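Long-range contacts in extracellular ligand-binding receptor (Desulfohalobium retbaense DSM 5692, PDB 5ERE), which probably senses small solutes outside the cell, pairing a periplasmic-binding-protein module that holds 2-oxo-4-methylpentanoic acid with a tandem PAS sensor that holds cytosine: residues Y160-M165 / E189-I193; T105-V110 / G302-Y308; Q116-A120 / D148-K152; I7-S11 / E20-A24. All coordinates share one frame; numbering follows the deposited sequence.

Contact 1: Y160-M165 / E189-I193; sequences YNPQQM and EAATI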
loop_
_atom_site.group_PDB
_atom_site.type_symbol
_atom_site.label_atom_id
_atom_site.label_comp_id
_atom_site.label_asym_id
_atom_site.label_seq_id
_atom_site.Cartn_x
_atom_site.Cartn_y
_atom_site.Cartn_z
ATOM N N TYR A 160 13.638 18.934 12.966
ATOM C CA TYR A 160 13.292 20.098 13.780
ATOM C C TYR A 160 12.569 19.709 15.064
ATOM O O TYR A 160 11.762 18.760 15.093
ATOM C CB TYR A 160 12.416 21.084 13.000
ATOM C CG TYR A 160 11.036 20.532 12.697
ATOM C CD1 TYR A 160 10.836 19.685 11.616
ATOM C CD2 TYR A 160 9.945 20.848 13.501
ATOM C CE1 TYR A 160 9.593 19.177 11.333
ATOM C CE2 TYR A 160 8.681 20.329 13.237
ATOM C CZ TYR A 160 8.514 19.485 12.157
ATOM O OH TYR A 160 7.279 18.965 11.868
ATOM N N ASN A 161 12.836 20.477 16.116
ATOM C CA ASN A 161 12.087 20.398 17.350
ATOM C C ASN A 161 10.703 21.031 17.183
ATOM O O ASN A 161 10.611 22.237 16.930
ATOM C CB ASN A 161 12.855 21.089 18.465
ATOM C CG ASN A 161 12.210 20.875 19.815
ATOM O OD1 ASN A 161 11.255 21.556 20.176
ATOM N ND2 ASN A 161 12.711 19.902 20.557
ATOM N N PRO A 162 9.617 20.231 17.307
ATOM C CA PRO A 162 8.291 20.819 17.054
ATOM C C PRO A 162 7.840 21.820 18.126
ATOM O O PRO A 162 6.967 22.649 17.865
ATOM C CB PRO A 162 7.362 19.592 16.999
ATOM C CG PRO A 162 8.032 18.553 17.805
ATOM C CD PRO A 162 9.532 18.778 17.543
ATOM N N GLN A 163 8.391 21.746 19.326
ATOM C CA GLN A 163 8.091 22.789 20.304
ATOM C C GLN A 163 8.822 24.110 19.943
ATOM O O GLN A 163 8.230 25.183 19.970
ATOM C CB GLN A 163 8.478 22.337 21.716
ATOM C CG GLN A 163 7.500 21.315 22.362
ATOM C CD GLN A 163 7.713 19.890 21.860
ATOM O OE1 GLN A 163 6.764 19.204 21.473
ATOM N NE2 GLN A 163 8.965 19.435 21.879
ATOM N N GLN A 164 10.100 24.037 19.589
ATOM C CA GLN A 164 10.865 25.265 19.320
ATOM C C GLN A 164 10.505 25.951 17.988
ATOM O O GLN A 164 10.330 27.161 17.949
ATOM C CB GLN A 164 12.366 24.962 19.367
ATOM C CG GLN A 164 12.929 24.885 20.784
ATOM C CD GLN A 164 12.784 26.205 21.557
ATOM O OE1 GLN A 164 12.495 27.259 20.977
ATOM N NE2 GLN A 164 13.001 26.149 22.872
HETATM N N MSE A 165 10.378 25.174 16.916
HETATM C CA MSE A 165 10.001 25.678 15.575
HETATM C C MSE A 165 11.032 26.668 15.019
HETATM O O MSE A 165 10.699 27.601 14.271
HETATM C CB MSE A 165 8.631 26.334 15.600
HETATM C CG MSE A 165 7.495 25.323 15.923
HETATM SE SE MSE A 165 7.573 23.775 14.715
HETATM C CE MSE A 165 6.972 24.609 13.081
ATOM N N GLU A 189 1.867 21.697 12.895
ATOM C CA GLU A 189 2.921 22.713 12.811
ATOM C C GLU A 189 3.356 22.912 11.347
ATOM O O GLU A 189 4.069 23.864 11.015
ATOM C CB GLU A 189 4.152 22.343 13.692
ATOM C CG GLU A 189 4.998 21.150 13.208
ATOM C CD GLU A 189 4.454 19.794 13.691
ATOM O OE1 GLU A 189 3.334 19.781 14.186
ATOM O OE2 GLU A 189 5.182 18.776 13.597
ATOM N N ALA A 190 2.931 22.000 10.483
ATOM C CA ALA A 190 3.169 22.112 9.060
ATOM C C ALA A 190 2.614 23.389 8.454
ATOM O O ALA A 190 3.105 23.801 7.433
ATOM C CB ALA A 190 2.593 20.916 8.325
ATOM N N ALA A 191 1.597 24.002 9.046
ATOM C CA ALA A 191 1.074 25.258 8.499
ATOM C C ALA A 191 2.101 26.405 8.629
ATOM O O ALA A 191 2.163 27.293 7.787
ATOM C CB ALA A 191 -0.219 25.642 9.178
ATOM N N THR A 192 2.902 26.366 9.684
ATOM C CA THR A 192 3.978 27.330 9.880
ATOM C C THR A 192 5.182 27.008 9.000
ATOM O O THR A 192 5.784 27.905 8.371
ATOM C CB THR A 192 4.405 27.369 11.354
ATOM O OG1 THR A 192 3.325 27.904 12.122
ATOM C CG2 THR A 192 5.666 28.242 11.574
ATOM N N ILE A 193 5.538 25.729 8.955
ATOM C CA ILE A 193 6.611 25.282 8.078
ATOM C C ILE A 193 6.300 25.712 6.640
ATOM O O ILE A 193 7.138 26.320 5.990
ATOM C CB ILE A 193 6.821 23.756 8.173
ATOM C CG1 ILE A 193 7.290 23.379 9.577
ATOM C CG2 ILE A 193 7.875 23.291 7.194
ATOM C CD1 ILE A 193 7.265 21.838 9.876
#
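The ring of Tyr-160 has Glu-189 OE2 at its hydroxyl edge, near the ring plane, while the carboxylate is turned 63° against the ring. Tyr-160 OH donates to Glu-189 OE2 over 2.7 Å, and the oxygen accepts on its anti lone pair, away from the other oxygen. The side chains of Ile-193 and Tyr-160 run toward each other, bringing Ile-193 CD1 3.5 Å from Tyr-160 CZ. The ring also touches Leu-132 and Met-134 of strand 129-134, and its hydroxyl has a second hydrogen-bond partner in Ser-186 OG. Tyrosine suits the place because an apolar ring can cross this core and still bring a hydroxyl to a buried acid. This is the C-terminal rim of the second lobe's parallel sheet in a periplasmic-binding-protein fold, where the loop after strand 154-160 meets the start of helix 190-199. A phenylalanine in place of Tyr-160 would probably cost Glu-189 OE2 its tyrosine donor, leaving it the weak bond from Ala-187 N, and would remove the link to Ser-186 OG. Met-165, built as selenomethionine, folds back through bends at chi2 and chi3 (-53° and -72°), which brings CE 3.7 Å from Ile-193 CG1 and 3.7 Å from Glu-189 CB. Its flexible chain also reaches the methyl of Thr-192. An Asx motif shapes the loop behind it: Asn-161 OD1 accepts from Gln-164 N at 2.8 Å.

Contact 2: T105-V110 / G302-Y308; sequences TIRLTV and GDASYPY. With EDO (1,2-ethanediol), chain G.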
loop_
_atom_site.group_PDB
_atom_site.type_symbol
_atom_site.label_atom_id
_atom_site.label_comp_id
_atom_site.label_asym_id
_atom_site.label_seq_id
_atom_site.Cartn_x
_atom_site.Cartn_y
_atom_site.Cartn_z
ATOM N N THR A 105 1.660 -5.257 23.591
ATOM C CA THR A 105 1.255 -4.025 22.936
ATOM C C THR A 105 0.415 -4.277 21.701
ATOM O O THR A 105 0.876 -4.809 20.701
ATOM C CB THR A 105 2.458 -3.131 22.517
ATOM O OG1 THR A 105 3.234 -2.804 23.675
ATOM C CG2 THR A 105 1.929 -1.840 21.880
ATOM N N ILE A 106 -0.831 -3.854 21.777
ATOM C CA ILE A 106 -1.666 -3.826 20.619
ATOM C C ILE A 106 -1.525 -2.424 20.041
ATOM O O ILE A 106 -1.477 -1.470 20.784
ATOM C CB ILE A 106 -3.134 -4.121 20.979
ATOM C CG1 ILE A 106 -3.303 -5.605 21.343
ATOM C CG2 ILE A 106 -4.097 -3.701 19.843
ATOM C CD1 ILE A 106 -3.209 -6.572 20.163
ATOM N N ARG A 107 -1.474 -2.326 18.727
ATOM C CA ARG A 107 -1.335 -1.028 18.074
ATOM C C ARG A 107 -2.444 -0.752 17.056
ATOM O O ARG A 107 -2.643 -1.517 16.114
ATOM C CB ARG A 107 0.008 -0.932 17.379
ATOM C CG ARG A 107 0.054 0.303 16.506
ATOM C CD ARG A 107 1.441 0.618 16.041
ATOM N NE ARG A 107 2.018 -0.391 15.163
ATOM C CZ ARG A 107 3.007 -0.154 14.309
ATOM N NH1 ARG A 107 3.507 1.086 14.191
ATOM N NH2 ARG A 107 3.479 -1.147 13.553
ATOM N N LEU A 108 -3.127 0.372 17.227
ATOM C CA LEU A 108 -4.201 0.755 16.330
ATOM C C LEU A 108 -3.733 1.595 15.138
ATOM O O LEU A 108 -4.496 1.802 14.211
ATOM C CB LEU A 108 -5.268 1.542 17.094
ATOM C CG LEU A 108 -6.402 0.700 17.682
ATOM C CD1 LEU A 108 -5.919 0.062 18.896
ATOM C CD2 LEU A 108 -7.627 1.595 18.013
ATOM N N THR A 109 -2.479 2.034 15.153
ATOM C CA THR A 109 -1.952 2.918 14.087
ATOM C C THR A 109 -1.212 2.101 13.041
ATOM O O THR A 109 -0.332 1.305 13.376
ATOM C CB THR A 109 -1.000 3.976 14.682
ATOM O OG1 THR A 109 -1.588 4.563 15.851
ATOM C CG2 THR A 109 -0.579 5.046 13.664
ATOM N N VAL A 110 -1.561 2.298 11.779
ATOM C CA VAL A 110 -0.825 1.703 10.680
ATOM C C VAL A 110 0.615 2.223 10.685
ATOM O O VAL A 110 0.863 3.414 10.872
ATOM C CB VAL A 110 -1.496 1.977 9.321
ATOM C CG1 VAL A 110 -0.571 1.620 8.154
ATOM C CG2 VAL A 110 -2.788 1.163 9.187
ATOM N N GLY A 302 -0.286 -8.237 16.567
ATOM C CA GLY A 302 -0.999 -7.171 17.258
ATOM C C GLY A 302 -1.048 -5.810 16.569
ATOM O O GLY A 302 -1.341 -4.809 17.207
ATOM N N ASP A 303 -0.818 -5.782 15.263
ATOM C CA ASP A 303 -0.757 -4.529 14.504
ATOM C C ASP A 303 -2.000 -4.401 13.669
ATOM O O ASP A 303 -2.282 -5.315 12.895
ATOM C CB ASP A 303 0.448 -4.503 13.550
ATOM C CG ASP A 303 1.720 -3.974 14.183
ATOM O OD1 ASP A 303 1.681 -3.342 15.252
ATOM O OD2 ASP A 303 2.778 -4.193 13.567
ATOM N N ALA A 304 -2.711 -3.278 13.788
ATOM C CA ALA A 304 -3.858 -2.989 12.931
ATOM C C ALA A 304 -3.444 -2.753 11.481
ATOM O O ALA A 304 -2.347 -2.280 11.199
ATOM C CB ALA A 304 -4.617 -1.769 13.453
ATOM N N SER A 305 -4.363 -3.030 10.567
ATOM C CA SER A 305 -4.189 -2.671 9.166
ATOM C C SER A 305 -5.538 -2.195 8.615
ATOM O O SER A 305 -6.584 -2.782 8.898
ATOM C CB SER A 305 -3.645 -3.877 8.384
ATOM O OG SER A 305 -3.853 -3.736 7.009
ATOM N N TYR A 306 -5.499 -1.122 7.834
ATOM C CA TYR A 306 -6.680 -0.629 7.142
ATOM C C TYR A 306 -6.208 0.265 5.985
ATOM O O TYR A 306 -5.085 0.791 6.016
ATOM C CB TYR A 306 -7.605 0.134 8.076
ATOM C CG TYR A 306 -6.961 1.009 9.124
ATOM C CD1 TYR A 306 -6.679 0.517 10.389
ATOM C CD2 TYR A 306 -6.688 2.353 8.869
ATOM C CE1 TYR A 306 -6.144 1.301 11.366
ATOM C CE2 TYR A 306 -6.125 3.163 9.856
ATOM C CZ TYR A 306 -5.838 2.621 11.095
ATOM O OH TYR A 306 -5.323 3.359 12.135
ATOM N N PRO A 307 -7.045 0.418 4.962
ATOM C CA PRO A 307 -6.507 1.101 3.773
ATOM C C PRO A 307 -6.297 2.622 3.938
ATOM O O PRO A 307 -6.915 3.268 4.791
ATOM C CB PRO A 307 -7.556 0.799 2.697
ATOM C CG PRO A 307 -8.848 0.491 3.483
ATOM C CD PRO A 307 -8.392 -0.169 4.732
ATOM N N TYR A 308 -5.368 3.144 3.131
ATOM C CA TYR A 308 -5.036 4.560 3.037
ATOM C C TYR A 308 -5.297 5.046 1.610
ATOM O O TYR A 308 -5.291 4.256 0.629
ATOM C CB TYR A 308 -3.537 4.845 3.379
ATOM C CG TYR A 308 -3.183 4.978 4.841
ATOM C CD1 TYR A 308 -3.645 4.070 5.784
ATOM C CD2 TYR A 308 -2.373 5.994 5.278
ATOM C CE1 TYR A 308 -3.310 4.191 7.118
ATOM C CE2 TYR A 308 -2.038 6.127 6.596
ATOM C CZ TYR A 308 -2.532 5.206 7.524
ATOM O OH TYR A 308 -2.227 5.312 8.841
HETATM C C1 EDO G . 6.750 -0.058 11.197
HETATM O O1 EDO G . 7.005 0.763 10.049
HETATM C C2 EDO G . 7.153 0.752 12.412
HETATM O O2 EDO G . 6.160 0.631 13.434
HETATM O O HOH W 1 0.070 -1.346 12.960
HETATM O O HOH W 2 0.256 5.820 9.429
#
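Arg-107 and Asp-303 lie on nearly parallel segments, their end-to-end directions 15° apart, in the hinge between the lobes of this type I periplasmic-binding fold. The tight part is a single beta bridge: Arg-107 N donates to Gly-302 O at 2.9 Å, and Ala-304 N returns a bond to Arg-107 O. Gly-302 suits its place because a CB would crowd Thr-105 O and Ile-106 CD1. Apolar Val-110 fills the other tight spot: its CG2 stands 3.8 Å from the centroid of the Tyr-306 ring, a CH-pi contact over the face, its CB lies 3.6 Å from Tyr-308 CE1, and Tyr-306 OH donates to Leu-108 O, 2.7 Å away. Val-110 N and Tyr-306 N are buried here with no partner in the model.

The other side is polar, with Asp-303 partly exposed to solvent. Arg-107 and Asp-303, complementary in charge, pair side-on: NE and NH2 each meet a carboxylate oxygen from above the carboxylate plane; Arg-99 also bridges Asp-303 OD1. Arg-107 NH1 bonds to Ser-94 O and to a 1,2-ethanediol, probably from the crystallisation liquor. One water bridges Thr-109 O and Ala-304 O; another, donating to Val-110 O, accepts from Tyr-308 OH at 2.6 Å.

Contact 3: Q116-A120 / D148-K152; sequences QEQLA and DRFPK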
loop_
_atom_site.group_PDB
_atom_site.type_symbol
_atom_site.label_atom_id
_atom_site.label_comp_id
_atom_site.label_asym_id
_atom_site.label_seq_id
_atom_site.Cartn_x
_atom_site.Cartn_y
_atom_site.Cartn_z
ATOM N N GLN A 116 4.542 4.430 4.038
ATOM C CA GLN A 116 5.663 4.818 3.144
ATOM C C GLN A 116 5.582 4.155 1.751
ATOM O O GLN A 116 5.780 4.818 0.720
ATOM C CB GLN A 116 6.998 4.464 3.811
ATOM C CG GLN A 116 8.188 5.145 3.158
ATOM C CD GLN A 116 8.639 4.444 1.892
ATOM O OE1 GLN A 116 8.682 3.206 1.827
ATOM N NE2 GLN A 116 8.949 5.237 0.860
ATOM N N GLU A 117 5.239 2.863 1.729
ATOM C CA GLU A 117 5.011 2.117 0.480
ATOM C C GLU A 117 3.948 2.781 -0.400
ATOM O O GLU A 117 4.060 2.808 -1.625
ATOM C CB GLU A 117 4.568 0.686 0.777
ATOM C CG GLU A 117 5.650 -0.373 0.631
ATOM C CD GLU A 117 5.406 -1.588 1.515
ATOM O OE1 GLU A 117 4.262 -2.142 1.532
ATOM O OE2 GLU A 117 6.375 -1.968 2.211
ATOM N N GLN A 118 2.906 3.310 0.227
ATOM C CA GLN A 118 1.854 3.964 -0.536
ATOM C C GLN A 118 2.311 5.356 -1.017
ATOM O O GLN A 118 2.111 5.712 -2.179
ATOM C CB GLN A 118 0.582 4.059 0.298
ATOM C CG GLN A 118 0.028 2.643 0.651
ATOM C CD GLN A 118 -1.356 2.667 1.270
ATOM O OE1 GLN A 118 -1.537 2.349 2.466
ATOM N NE2 GLN A 118 -2.349 3.034 0.458
ATOM N N LEU A 119 2.886 6.146 -0.112
ATOM C CA LEU A 119 3.345 7.480 -0.453
ATOM C C LEU A 119 4.366 7.433 -1.612
ATOM O O LEU A 119 4.387 8.335 -2.450
ATOM C CB LEU A 119 3.953 8.165 0.786
ATOM C CG LEU A 119 4.477 9.606 0.660
ATOM C CD1 LEU A 119 3.365 10.591 0.424
ATOM C CD2 LEU A 119 5.239 10.003 1.919
ATOM N N ALA A 120 5.145 6.354 -1.676
ATOM C CA ALA A 120 6.152 6.154 -2.720
ATOM C C ALA A 120 5.571 6.138 -4.126
ATOM O O ALA A 120 6.297 6.380 -5.082
ATOM C CB ALA A 120 6.926 4.832 -2.474
ATOM N N ASP A 148 16.062 4.930 2.143
ATOM C CA ASP A 148 16.273 3.584 1.623
ATOM C C ASP A 148 15.563 3.383 0.293
ATOM O O ASP A 148 16.039 2.656 -0.579
ATOM C CB ASP A 148 15.795 2.542 2.621
ATOM C CG ASP A 148 16.698 2.444 3.831
ATOM O OD1 ASP A 148 17.519 3.368 4.045
ATOM O OD2 ASP A 148 16.588 1.444 4.572
ATOM N N ARG A 149 14.426 4.041 0.142
ATOM C CA ARG A 149 13.573 3.834 -1.015
ATOM C C ARG A 149 14.050 4.677 -2.165
ATOM O O ARG A 149 14.005 4.255 -3.314
ATOM C CB ARG A 149 12.111 4.175 -0.683
ATOM C CG ARG A 149 11.182 4.208 -1.888
ATOM C CD ARG A 149 11.139 2.872 -2.577
ATOM N NE ARG A 149 10.220 2.852 -3.715
ATOM C CZ ARG A 149 10.505 3.322 -4.925
ATOM N NH1 ARG A 149 9.604 3.239 -5.902
ATOM N NH2 ARG A 149 11.694 3.867 -5.166
ATOM N N PHE A 150 14.508 5.877 -1.832
ATOM C CA PHE A 150 14.883 6.873 -2.813
ATOM C C PHE A 150 16.325 7.414 -2.616
ATOM O O PHE A 150 16.526 8.621 -2.433
ATOM C CB PHE A 150 13.888 8.017 -2.750
ATOM C CG PHE A 150 12.496 7.647 -3.172
ATOM C CD1 PHE A 150 12.216 7.348 -4.495
ATOM C CD2 PHE A 150 11.452 7.639 -2.251
ATOM C CE1 PHE A 150 10.912 7.026 -4.897
ATOM C CE2 PHE A 150 10.146 7.326 -2.645
ATOM C CZ PHE A 150 9.880 7.022 -3.966
ATOM N N PRO A 151 17.326 6.522 -2.665
ATOM C CA PRO A 151 18.737 6.927 -2.509
ATOM C C PRO A 151 19.146 8.124 -3.351
ATOM O O PRO A 151 19.763 9.058 -2.837
ATOM C CB PRO A 151 19.500 5.699 -2.976
ATOM C CG PRO A 151 18.598 4.582 -2.749
ATOM C CD PRO A 151 17.219 5.096 -3.016
ATOM N N LYS A 152 18.793 8.096 -4.629
ATOM C CA LYS A 152 19.260 9.104 -5.565
ATOM C C LYS A 152 18.456 10.381 -5.439
ATOM O O LYS A 152 19.004 11.470 -5.527
ATOM C CB LYS A 152 19.191 8.576 -7.004
#
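Ala-120 and Gln-116 sit one turn apart on helix 112-123 and present their side chains to Arg-149 and Phe-150, where helix 137-149 ends. The contact packs helix 112-123 against the C-terminal end of helix 137-149 and the residue after it, in the layered alpha/beta second lobe of the periplasmic-binding fold, and no hydrogen bond crosses it. Phe-150 has already left helical backbone angles, and its ring reaches back to helix 112-123 with the edge leading. Ala-120 CB is 4.0 Å from Phe-150 CZ, and the carbonyl oxygen of Ala-120 lies in the ring plane at that same edge. A methyl is small enough for the phenyl edge to come this close to the helix.

Arg-149 lies over a face of the ring: its CG stands 3.3 Å above the plane of the Phe-150 ring, offset toward the rim, and Phe-150 CZ sits over the centre of the guanidinium. The bend at chi2 (60°) turns the arginine chain along the ring, bringing NE 4.0 Å from Ala-120 CB. Long and mostly apolar up to NE, arginine can cover this boundary while remaining exposed itself. Replacing Phe-150 by an alanine would probably open a gap beside Ala-120 and take away the surface on which the Arg-149 guanidinium rests.

Gln-116 crosses Arg-149 obliquely, its amide plane 76° from the guanidinium, and its chain also touches Trp-142, Met-145 and Leu-146 farther back on helix 137-149. Its amide nitrogen is buried with no hydrogen-bond partner in the model: Gln-116 NE2 lies 3.7 Å from Arg-149 CB, against aliphatic carbon.

Contact 4: I7-S11 / E20-A24; sequences ILPFS and EQQRA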
loop_
_atom_site.group_PDB
_atom_site.type_symbol
_atom_site.label_atom_id
_atom_site.label_comp_id
_atom_site.label_asym_id
_atom_site.label_seq_id
_atom_site.Cartn_x
_atom_site.Cartn_y
_atom_site.Cartn_z
ATOM N N ILE A 7 -2.121 7.962 28.523
ATOM C CA ILE A 7 -1.007 8.911 28.535
ATOM C C ILE A 7 -0.931 9.631 27.205
ATOM O O ILE A 7 -0.636 9.031 26.187
ATOM C CB ILE A 7 0.321 8.210 28.816
ATOM C CG1 ILE A 7 0.146 7.330 30.045
ATOM C CG2 ILE A 7 1.427 9.249 29.011
ATOM C CD1 ILE A 7 1.356 6.446 30.437
ATOM N N LEU A 8 -1.236 10.918 27.246
ATOM C CA LEU A 8 -1.354 11.752 26.043
ATOM C C LEU A 8 -0.440 12.980 26.143
ATOM O O LEU A 8 -0.173 13.478 27.235
ATOM C CB LEU A 8 -2.779 12.230 25.862
ATOM C CG LEU A 8 -3.900 11.167 25.942
ATOM C CD1 LEU A 8 -5.243 11.886 25.829
ATOM C CD2 LEU A 8 -3.698 10.117 24.841
ATOM N N PRO A 9 0.001 13.494 24.994
ATOM C CA PRO A 9 1.068 14.498 25.047
ATOM C C PRO A 9 0.510 15.911 25.222
ATOM O O PRO A 9 0.667 16.738 24.326
ATOM C CB PRO A 9 1.762 14.312 23.697
ATOM C CG PRO A 9 0.624 13.835 22.775
ATOM C CD PRO A 9 -0.227 12.996 23.627
ATOM N N PHE A 10 -0.133 16.173 26.361
ATOM C CA PHE A 10 -0.803 17.442 26.583
ATOM C C PHE A 10 0.211 18.642 26.566
ATOM O O PHE A 10 -0.055 19.670 25.975
ATOM C CB PHE A 10 -1.534 17.447 27.910
ATOM C CG PHE A 10 -2.754 16.550 27.950
ATOM C CD1 PHE A 10 -3.850 16.799 27.127
ATOM C CD2 PHE A 10 -2.791 15.477 28.801
ATOM C CE1 PHE A 10 -4.972 15.982 27.152
ATOM C CE2 PHE A 10 -3.935 14.652 28.853
ATOM C CZ PHE A 10 -5.010 14.903 28.027
ATOM N N SER A 11 1.347 18.456 27.228
ATOM C CA SER A 11 2.399 19.469 27.363
ATOM C C SER A 11 3.455 19.244 26.297
ATOM O O SER A 11 4.495 18.648 26.553
ATOM C CB SER A 11 3.030 19.392 28.748
ATOM O OG SER A 11 2.096 19.698 29.754
ATOM N N GLU A 20 -7.963 16.290 21.437
ATOM C CA GLU A 20 -8.848 15.561 20.564
ATOM C C GLU A 20 -9.063 14.127 21.075
ATOM O O GLU A 20 -10.191 13.630 21.175
ATOM C CB GLU A 20 -8.271 15.545 19.149
ATOM C CG GLU A 20 -9.165 14.794 18.160
ATOM C CD GLU A 20 -8.753 14.978 16.723
ATOM O OE1 GLU A 20 -8.932 16.093 16.172
ATOM O OE2 GLU A 20 -8.257 14.000 16.144
ATOM N N GLN A 21 -7.968 13.471 21.420
ATOM C CA GLN A 21 -8.019 12.101 21.896
ATOM C C GLN A 21 -8.790 12.024 23.216
ATOM O O GLN A 21 -9.583 11.105 23.406
ATOM C CB GLN A 21 -6.617 11.531 22.046
ATOM C CG GLN A 21 -5.900 11.362 20.736
ATOM C CD GLN A 21 -4.399 11.067 20.913
ATOM O OE1 GLN A 21 -3.718 11.718 21.698
ATOM N NE2 GLN A 21 -3.911 10.070 20.214
ATOM N N GLN A 22 -8.548 12.976 24.113
ATOM C CA GLN A 22 -9.246 13.061 25.387
ATOM C C GLN A 22 -10.732 13.227 25.189
ATOM O O GLN A 22 -11.518 12.527 25.821
ATOM C CB GLN A 22 -8.712 14.221 26.200
ATOM C CG GLN A 22 -9.445 14.559 27.499
ATOM C CD GLN A 22 -9.184 16.002 27.902
ATOM O OE1 GLN A 22 -8.274 16.279 28.666
ATOM N NE2 GLN A 22 -9.975 16.941 27.349
ATOM N N ARG A 23 -11.108 14.180 24.345
ATOM C CA ARG A 23 -12.496 14.357 23.952
ATOM C C ARG A 23 -13.154 13.096 23.413
ATOM O O ARG A 23 -14.297 12.744 23.807
ATOM C CB ARG A 23 -12.550 15.460 22.897
ATOM C CG ARG A 23 -12.317 16.800 23.497
ATOM C CD ARG A 23 -12.246 17.885 22.414
ATOM N NE ARG A 23 -12.182 19.205 23.010
ATOM C CZ ARG A 23 -12.004 20.325 22.313
ATOM N NH1 ARG A 23 -11.846 20.281 21.004
ATOM N NH2 ARG A 23 -11.976 21.486 22.929
ATOM N N ALA A 24 -12.454 12.392 22.514
ATOM C CA ALA A 24 -13.073 11.244 21.886
ATOM C C ALA A 24 -13.275 10.096 22.900
ATOM O O ALA A 24 -14.284 9.402 22.867
ATOM C CB ALA A 24 -12.286 10.802 20.742
#
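Leu-8 turns its CG away from its own carbonyl carbon (chi1 -50°) and runs on extended through chi2, which sends both methyls to the flank of helix 15-32. The branches divide the work: CD2 lies 3.5 Å from Gln-21 OE1, while CD1 is 3.9 Å from the backbone Gln-22 N and 4.0 Å from Gln-21 CB. A branched aliphatic chain suits this spot, since its two methyls touch different parts of Gln-21 and Gln-22 and ask for no polar partner. Gln-21 stays extended beyond CG and slants past the leucine; its amide nitrogen finds a hydrogen bond outside the two segments, which is consistent with OE1 being the atom turned to Leu-8 and, more distantly, to the ring of Pro-9.

The chain bends sharply at Pro-9, the centre of an inverse gamma turn closed by Phe-10 N donating to Leu-8 O at 2.8 Å, and the fold-back places one face of the Phe-10 ring over Leu-8 CB. The outer end of that ring meets Gln-22, whose OE1 is 3.6 Å from Phe-10 CZ, with ring and amide planes 42° apart. Van der Waals contact alone thus joins the segments. This is the strand-to-helix join of a beta-alpha-beta unit, in which strand 3-8 leads by a short loop into helix 15-32 and then strand 37-42, in the first lobe of the periplasmic-binding fold.

From the N terminus, contact 4 closes first, a short loop within the opening beta-alpha-beta unit of the first lobe. Contact 2 then opens at residues 105-110, where the chain leaves the edge of the first sheet, and closes only at 302-308, enclosing most of the second lobe and the chain's return to the first, and so tying the two lobes at their junction. Nested inside it, in series, come contact 3, which joins two helical regions of the second lobe, and contact 1, between a loop and a later helix. No loops cross. Contacts 2 and 3 touch through a probable hydrogen bond, whereas contacts 1 and 4, in different lobes, come within about 6 Å between nearest atoms.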